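Local coordinates for putative polysaccharide biosynthesis protein with aminopeptidase-like domain (Clostridium acetobutylicum, PDB 3K9T) that binds one zinc ion per subunit and may act in the biosynthesis of modified polysaccharides, without expected peptidase activity despite its aminopeptidase-like domain, at residues Y169-L183 against T233-M247. Numbering follows the deposited sequence.
Sequences YGEYYIRGELEEEIL and TWLSRNEDKLKNIKM
Y169 brings CE1 up to the edge of the W234 indole, Y169 CE1 lying 3.6 Å from W234 CD1, with the two planes 83° apart. With CG between the backbone N and the carbonyl carbon (chi1 72°), the ring drops onto helix 229-237, and its OH takes a nearly straight bond from R237 NE at 2.8 Å, in the guanidinium plane. H54 of the edge strand stacks on this tyrosine. E171 reaches over fully extended, CG anti to the backbone N (chi1 -179°), and OE2 accepts a weak bond from W234 NE1; its stronger partner is R221. One water ties Y169 OH and E171 OE1 to N238 ND2, and another joins E171 OE2 to N238 OD1. At the far end the backbones pair: E181 N reaches N244 O, K246 N donates to E181 O (2.8 Å) and L183 N to M247 O (3.0 Å). The register slips by one between E181 and I182, a beta bulge. L183 CB packs on I245 CG2 at 3.9 Å, while E181, salt-bridged to R221, shares a water with N244 ND2. Helix 229-237 packs on one face of the mixed sheet through W234, and strand 245-250 joins 181-187 in parallel, as in an aminopeptidase-like alpha/beta fold.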
loop_
_atom_site.group_PDB
_atom_site.type_symbol
_atom_site.label_atom_id
_atom_site.label_comp_id
_atom_site.label_asym_id
_atom_site.label_seq_id
_atom_site.Cartn_x
_atom_site.Cartn_y
_atom_site.Cartn_z
ATOM N N TYR A 169 13.972 41.917 -7.305
ATOM C CA TYR A 169 12.842 40.998 -7.109
ATOM C C TYR A 169 11.617 41.775 -6.647
ATOM O O TYR A 169 11.746 42.810 -5.991
ATOM C CB TYR A 169 13.140 39.793 -6.199
ATOM C CG TYR A 169 13.296 40.060 -4.715
ATOM C CD1 TYR A 169 12.213 40.105 -3.888
ATOM C CD2 TYR A 169 14.526 40.190 -4.149
ATOM C CE1 TYR A 169 12.348 40.291 -2.562
ATOM C CE2 TYR A 169 14.674 40.381 -2.799
ATOM C CZ TYR A 169 13.590 40.431 -2.014
ATOM O OH TYR A 169 13.741 40.660 -0.659
ATOM N N GLY A 170 10.441 41.285 -7.030
ATOM C CA GLY A 170 9.170 41.903 -6.652
ATOM C C GLY A 170 8.337 41.031 -5.716
ATOM O O GLY A 170 8.390 39.809 -5.771
ATOM N N GLU A 171 7.512 41.667 -4.904
ATOM C CA GLU A 171 6.758 40.954 -3.888
ATOM C C GLU A 171 5.427 41.653 -3.582
ATOM O O GLU A 171 5.361 42.887 -3.469
ATOM C CB GLU A 171 7.631 40.895 -2.645
ATOM C CG GLU A 171 7.093 40.183 -1.460
ATOM C CD GLU A 171 8.147 40.091 -0.334
ATOM O OE1 GLU A 171 9.275 40.609 -0.496
ATOM O OE2 GLU A 171 7.872 39.455 0.698
ATOM N N TYR A 172 4.364 40.864 -3.459
ATOM C CA TYR A 172 3.052 41.393 -3.100
ATOM C C TYR A 172 2.477 40.527 -1.986
ATOM O O TYR A 172 2.509 39.297 -2.076
ATOM C CB TYR A 172 2.132 41.395 -4.304
ATOM C CG TYR A 172 0.723 41.847 -4.009
ATOM C CD1 TYR A 172 0.473 43.011 -3.280
ATOM C CD2 TYR A 172 -0.369 41.131 -4.498
ATOM C CE1 TYR A 172 -0.812 43.411 -3.024
ATOM C CE2 TYR A 172 -1.662 41.537 -4.253
ATOM C CZ TYR A 172 -1.876 42.672 -3.520
ATOM O OH TYR A 172 -3.162 43.059 -3.290
ATOM N N TYR A 173 2.001 41.174 -0.929
ATOM C CA TYR A 173 1.463 40.494 0.256
ATOM C C TYR A 173 0.029 40.911 0.545
ATOM O O TYR A 173 -0.247 42.076 0.628
ATOM C CB TYR A 173 2.287 40.860 1.468
ATOM C CG TYR A 173 1.836 40.204 2.733
ATOM C CD1 TYR A 173 2.035 38.843 2.934
ATOM C CD2 TYR A 173 1.210 40.934 3.738
ATOM C CE1 TYR A 173 1.634 38.238 4.083
ATOM C CE2 TYR A 173 0.794 40.319 4.915
ATOM C CZ TYR A 173 1.011 38.987 5.069
ATOM O OH TYR A 173 0.616 38.372 6.213
ATOM N N ILE A 174 -0.868 39.943 0.669
ATOM C CA ILE A 174 -2.244 40.158 1.060
ATOM C C ILE A 174 -2.378 39.604 2.477
ATOM O O ILE A 174 -2.102 38.413 2.716
ATOM C CB ILE A 174 -3.220 39.397 0.153
ATOM C CG1 ILE A 174 -3.110 39.878 -1.289
ATOM C CG2 ILE A 174 -4.658 39.539 0.634
ATOM C CD1 ILE A 174 -3.958 39.064 -2.264
ATOM N N ARG A 175 -2.760 40.478 3.409
ATOM C CA ARG A 175 -3.035 40.084 4.804
ATOM C C ARG A 175 -4.425 39.438 4.947
ATOM O O ARG A 175 -5.450 40.029 4.588
ATOM C CB ARG A 175 -2.936 41.304 5.754
ATOM C CG ARG A 175 -3.024 40.991 7.250
ATOM C CD ARG A 175 -2.279 39.656 7.586
ATOM N NE ARG A 175 -1.836 39.552 8.977
ATOM C CZ ARG A 175 -2.518 38.981 9.969
ATOM N NH1 ARG A 175 -3.705 38.427 9.758
ATOM N NH2 ARG A 175 -2.007 38.971 11.194
ATOM N N GLY A 176 -4.456 38.226 5.470
ATOM C CA GLY A 176 -5.721 37.548 5.730
ATOM C C GLY A 176 -6.118 37.667 7.190
ATOM O O GLY A 176 -5.483 38.390 7.948
ATOM N N GLU A 177 -7.176 36.970 7.584
ATOM C CA GLU A 177 -7.572 36.948 8.985
ATOM C C GLU A 177 -6.437 36.411 9.795
ATOM O O GLU A 177 -6.226 36.880 10.894
ATOM C CB GLU A 177 -8.812 36.071 9.247
ATOM C CG GLU A 177 -10.100 36.580 8.597
ATOM C CD GLU A 177 -10.338 38.071 8.860
ATOM O OE1 GLU A 177 -10.576 38.434 10.047
ATOM O OE2 GLU A 177 -10.280 38.875 7.884
ATOM N N LEU A 178 -5.709 35.438 9.235
ATOM C CA LEU A 178 -4.598 34.789 9.895
ATOM C C LEU A 178 -3.273 35.102 9.257
ATOM O O LEU A 178 -3.210 35.346 8.062
ATOM C CB LEU A 178 -4.792 33.280 9.831
ATOM C CG LEU A 178 -6.048 32.669 10.457
ATOM C CD1 LEU A 178 -5.870 31.182 10.360
ATOM C CD2 LEU A 178 -6.298 33.091 11.949
ATOM N N GLU A 179 -2.213 35.049 10.060
ATOM C CA GLU A 179 -0.841 35.201 9.593
ATOM C C GLU A 179 -0.337 33.985 8.832
ATOM O O GLU A 179 0.679 34.069 8.137
ATOM C CB GLU A 179 0.122 35.402 10.764
ATOM C CG GLU A 179 0.043 36.771 11.416
ATOM C CD GLU A 179 1.095 37.000 12.525
ATOM O OE1 GLU A 179 2.310 36.751 12.282
ATOM O OE2 GLU A 179 0.683 37.465 13.626
ATOM N N GLU A 180 -0.991 32.841 8.990
ATOM C CA GLU A 180 -0.556 31.667 8.255
ATOM C C GLU A 180 -0.667 32.011 6.797
ATOM O O GLU A 180 -1.618 32.657 6.363
ATOM C CB GLU A 180 -1.376 30.459 8.603
ATOM C CG GLU A 180 -0.989 29.889 9.928
ATOM C CD GLU A 180 -2.126 29.161 10.571
ATOM O OE1 GLU A 180 -2.500 28.070 10.059
ATOM O OE2 GLU A 180 -2.632 29.709 11.583
ATOM N N GLU A 181 0.322 31.573 6.049
ATOM C CA GLU A 181 0.571 32.140 4.774
ATOM C C GLU A 181 0.657 31.077 3.697
ATOM O O GLU A 181 1.218 29.994 3.920
ATOM C CB GLU A 181 1.900 32.867 4.898
ATOM C CG GLU A 181 2.208 33.818 3.827
ATOM C CD GLU A 181 3.501 34.550 4.091
ATOM O OE1 GLU A 181 3.616 35.246 5.128
ATOM O OE2 GLU A 181 4.397 34.457 3.229
ATOM N N ILE A 182 0.080 31.386 2.543
ATOM C CA ILE A 182 0.207 30.550 1.361
ATOM C C ILE A 182 1.156 31.358 0.431
ATOM O O ILE A 182 0.928 32.568 0.229
ATOM C CB ILE A 182 -1.158 30.306 0.683
ATOM C CG1 ILE A 182 -2.178 29.720 1.677
ATOM C CG2 ILE A 182 -0.994 29.507 -0.607
ATOM C CD1 ILE A 182 -1.846 28.371 2.318
ATOM N N LEU A 183 2.216 30.705 -0.075
ATOM C CA LEU A 183 3.250 31.324 -0.911
ATOM C C LEU A 183 3.112 30.866 -2.367
ATOM O O LEU A 183 3.054 29.670 -2.652
ATOM C CB LEU A 183 4.643 30.939 -0.383
ATOM C CG LEU A 183 5.917 31.499 -1.079
ATOM C CD1 LEU A 183 6.132 33.068 -0.929
ATOM C CD2 LEU A 183 7.148 30.715 -0.628
ATOM N N THR A 233 17.975 34.536 -2.430
ATOM C CA THR A 233 18.001 35.898 -1.913
ATOM C C THR A 233 16.798 36.221 -1.032
ATOM O O THR A 233 16.951 36.804 0.054
ATOM C CB THR A 233 18.084 36.914 -3.041
ATOM O OG1 THR A 233 19.277 36.654 -3.797
ATOM C CG2 THR A 233 18.090 38.370 -2.485
ATOM N N TRP A 234 15.611 35.828 -1.482
ATOM C CA TRP A 234 14.422 36.115 -0.725
ATOM C C TRP A 234 14.433 35.381 0.605
ATOM O O TRP A 234 14.152 35.981 1.643
ATOM C CB TRP A 234 13.161 35.780 -1.505
ATOM C CG TRP A 234 11.947 36.164 -0.751
ATOM C CD1 TRP A 234 11.354 37.408 -0.703
ATOM C CD2 TRP A 234 11.200 35.329 0.107
ATOM N NE1 TRP A 234 10.266 37.381 0.131
ATOM C CE2 TRP A 234 10.155 36.122 0.660
ATOM C CE3 TRP A 234 11.320 33.992 0.495
ATOM C CZ2 TRP A 234 9.223 35.608 1.559
ATOM C CZ3 TRP A 234 10.386 33.476 1.390
ATOM C CH2 TRP A 234 9.350 34.288 1.907
ATOM N N LEU A 235 14.753 34.085 0.571
ATOM C CA LEU A 235 14.817 33.274 1.798
ATOM C C LEU A 235 15.852 33.874 2.770
ATOM O O LEU A 235 15.621 33.929 3.976
ATOM C CB LEU A 235 15.111 31.790 1.486
ATOM C CG LEU A 235 13.951 31.006 0.879
ATOM C CD1 LEU A 235 14.354 29.645 0.311
ATOM C CD2 LEU A 235 12.845 30.852 1.917
ATOM N N SER A 236 16.964 34.373 2.237
ATOM C CA SER A 236 18.031 34.899 3.097
ATOM C C SER A 236 17.571 36.186 3.772
ATOM O O SER A 236 18.095 36.571 4.793
ATOM C CB SER A 236 19.357 35.133 2.322
ATOM O OG SER A 236 19.333 36.311 1.518
ATOM N N ARG A 237 16.580 36.839 3.192
ATOM C CA ARG A 237 16.089 38.095 3.732
ATOM C C ARG A 237 14.798 37.946 4.519
ATOM O O ARG A 237 14.299 38.933 5.038
ATOM C CB ARG A 237 15.933 39.099 2.577
ATOM C CG ARG A 237 17.302 39.561 2.025
ATOM C CD ARG A 237 17.264 40.000 0.576
ATOM N NE ARG A 237 16.328 41.092 0.391
ATOM C CZ ARG A 237 16.579 42.369 0.648
ATOM N NH1 ARG A 237 17.765 42.758 1.116
ATOM N NH2 ARG A 237 15.625 43.265 0.450
ATOM N N ASN A 238 14.281 36.723 4.656
ATOM C CA ASN A 238 12.976 36.522 5.282
ATOM C C ASN A 238 12.894 35.289 6.196
ATOM O O ASN A 238 11.843 34.637 6.297
ATOM C CB ASN A 238 11.917 36.457 4.165
ATOM C CG ASN A 238 11.750 37.777 3.441
ATOM O OD1 ASN A 238 11.122 38.683 3.960
ATOM N ND2 ASN A 238 12.293 37.884 2.226
ATOM N N GLU A 239 13.995 34.942 6.856
ATOM C CA GLU A 239 13.992 33.750 7.724
ATOM C C GLU A 239 12.908 33.859 8.800
ATOM O O GLU A 239 12.247 32.873 9.114
ATOM C CB GLU A 239 15.371 33.463 8.335
ATOM C CG GLU A 239 16.423 33.079 7.316
ATOM C CD GLU A 239 17.673 32.490 7.958
ATOM O OE1 GLU A 239 17.661 31.296 8.336
ATOM O OE2 GLU A 239 18.682 33.213 8.056
ATOM N N ASP A 240 12.719 35.070 9.315
ATOM C CA ASP A 240 11.680 35.383 10.301
ATOM C C ASP A 240 10.257 35.027 9.865
ATOM O O ASP A 240 9.417 34.749 10.700
ATOM C CB ASP A 240 11.716 36.884 10.633
ATOM C CG ASP A 240 11.600 37.779 9.381
ATOM O OD1 ASP A 240 12.463 37.661 8.492
ATOM O OD2 ASP A 240 10.671 38.609 9.297
ATOM N N LYS A 241 9.999 35.044 8.562
ATOM C CA LYS A 241 8.668 34.789 7.979
ATOM C C LYS A 241 8.367 33.328 7.660
ATOM O O LYS A 241 7.206 32.970 7.451
ATOM C CB LYS A 241 8.509 35.616 6.677
ATOM C CG LYS A 241 8.214 37.094 6.963
ATOM C CD LYS A 241 8.612 37.991 5.830
ATOM C CE LYS A 241 8.959 39.411 6.314
ATOM N NZ LYS A 241 7.942 40.470 5.969
ATOM N N LEU A 242 9.390 32.482 7.622
ATOM C CA LEU A 242 9.209 31.089 7.212
ATOM C C LEU A 242 8.295 30.295 8.111
ATOM O O LEU A 242 7.553 29.433 7.646
ATOM C CB LEU A 242 10.549 30.366 7.117
ATOM C CG LEU A 242 11.605 31.006 6.219
ATOM C CD1 LEU A 242 12.753 30.016 5.987
ATOM C CD2 LEU A 242 10.980 31.460 4.918
ATOM N N LYS A 243 8.331 30.562 9.406
ATOM C CA LYS A 243 7.451 29.831 10.333
ATOM C C LYS A 243 5.938 29.942 9.996
ATOM O O LYS A 243 5.170 29.101 10.385
ATOM C CB LYS A 243 7.727 30.277 11.788
ATOM C CG LYS A 243 7.389 31.750 12.063
ATOM C CD LYS A 243 7.892 32.204 13.435
ATOM C CE LYS A 243 7.497 33.642 13.730
ATOM N NZ LYS A 243 6.007 33.813 13.621
ATOM N N ASN A 244 5.512 30.980 9.295
ATOM C CA ASN A 244 4.115 31.135 8.922
ATOM C C ASN A 244 3.733 30.519 7.591
ATOM O O ASN A 244 2.553 30.447 7.304
ATOM C CB ASN A 244 3.751 32.615 8.810
ATOM C CG ASN A 244 3.908 33.373 10.122
ATOM O OD1 ASN A 244 3.697 32.828 11.198
ATOM N ND2 ASN A 244 4.239 34.657 10.022
ATOM N N ILE A 245 4.684 30.147 6.742
ATOM C CA ILE A 245 4.323 29.627 5.416
ATOM C C ILE A 245 3.826 28.178 5.526
ATOM O O ILE A 245 4.586 27.240 5.747
ATOM C CB ILE A 245 5.476 29.770 4.434
ATOM C CG1 ILE A 245 5.831 31.259 4.310
ATOM C CG2 ILE A 245 5.097 29.151 3.094
ATOM C CD1 ILE A 245 7.225 31.509 3.745
ATOM N N LYS A 246 2.515 28.015 5.396
ATOM C CA LYS A 246 1.864 26.737 5.652
ATOM C C LYS A 246 2.036 25.861 4.428
ATOM O O LYS A 246 2.195 24.683 4.547
ATOM C CB LYS A 246 0.370 26.950 5.959
ATOM C CG LYS A 246 -0.276 25.967 6.974
ATOM C CD LYS A 246 -1.810 25.644 6.659
ATOM C CE LYS A 246 -2.807 25.553 7.870
ATOM N NZ LYS A 246 -2.327 24.966 9.157
HETATM N N MSE A 247 2.004 26.468 3.254
HETATM C CA MSE A 247 2.085 25.753 2.003
HETATM C C MSE A 247 2.445 26.709 0.851
HETATM O O MSE A 247 2.433 27.924 0.994
HETATM C CB MSE A 247 0.787 24.971 1.737
HETATM C CG MSE A 247 -0.534 25.747 1.712
HETATM SE SE MSE A 247 -2.054 24.516 1.695
HETATM C CE MSE A 247 -2.892 24.797 3.423
HETATM O O HOH W 1 11.596 40.572 0.737
HETATM O O HOH W 2 9.086 39.970 2.913
HETATM O O HOH W 3 5.278 35.095 7.273
#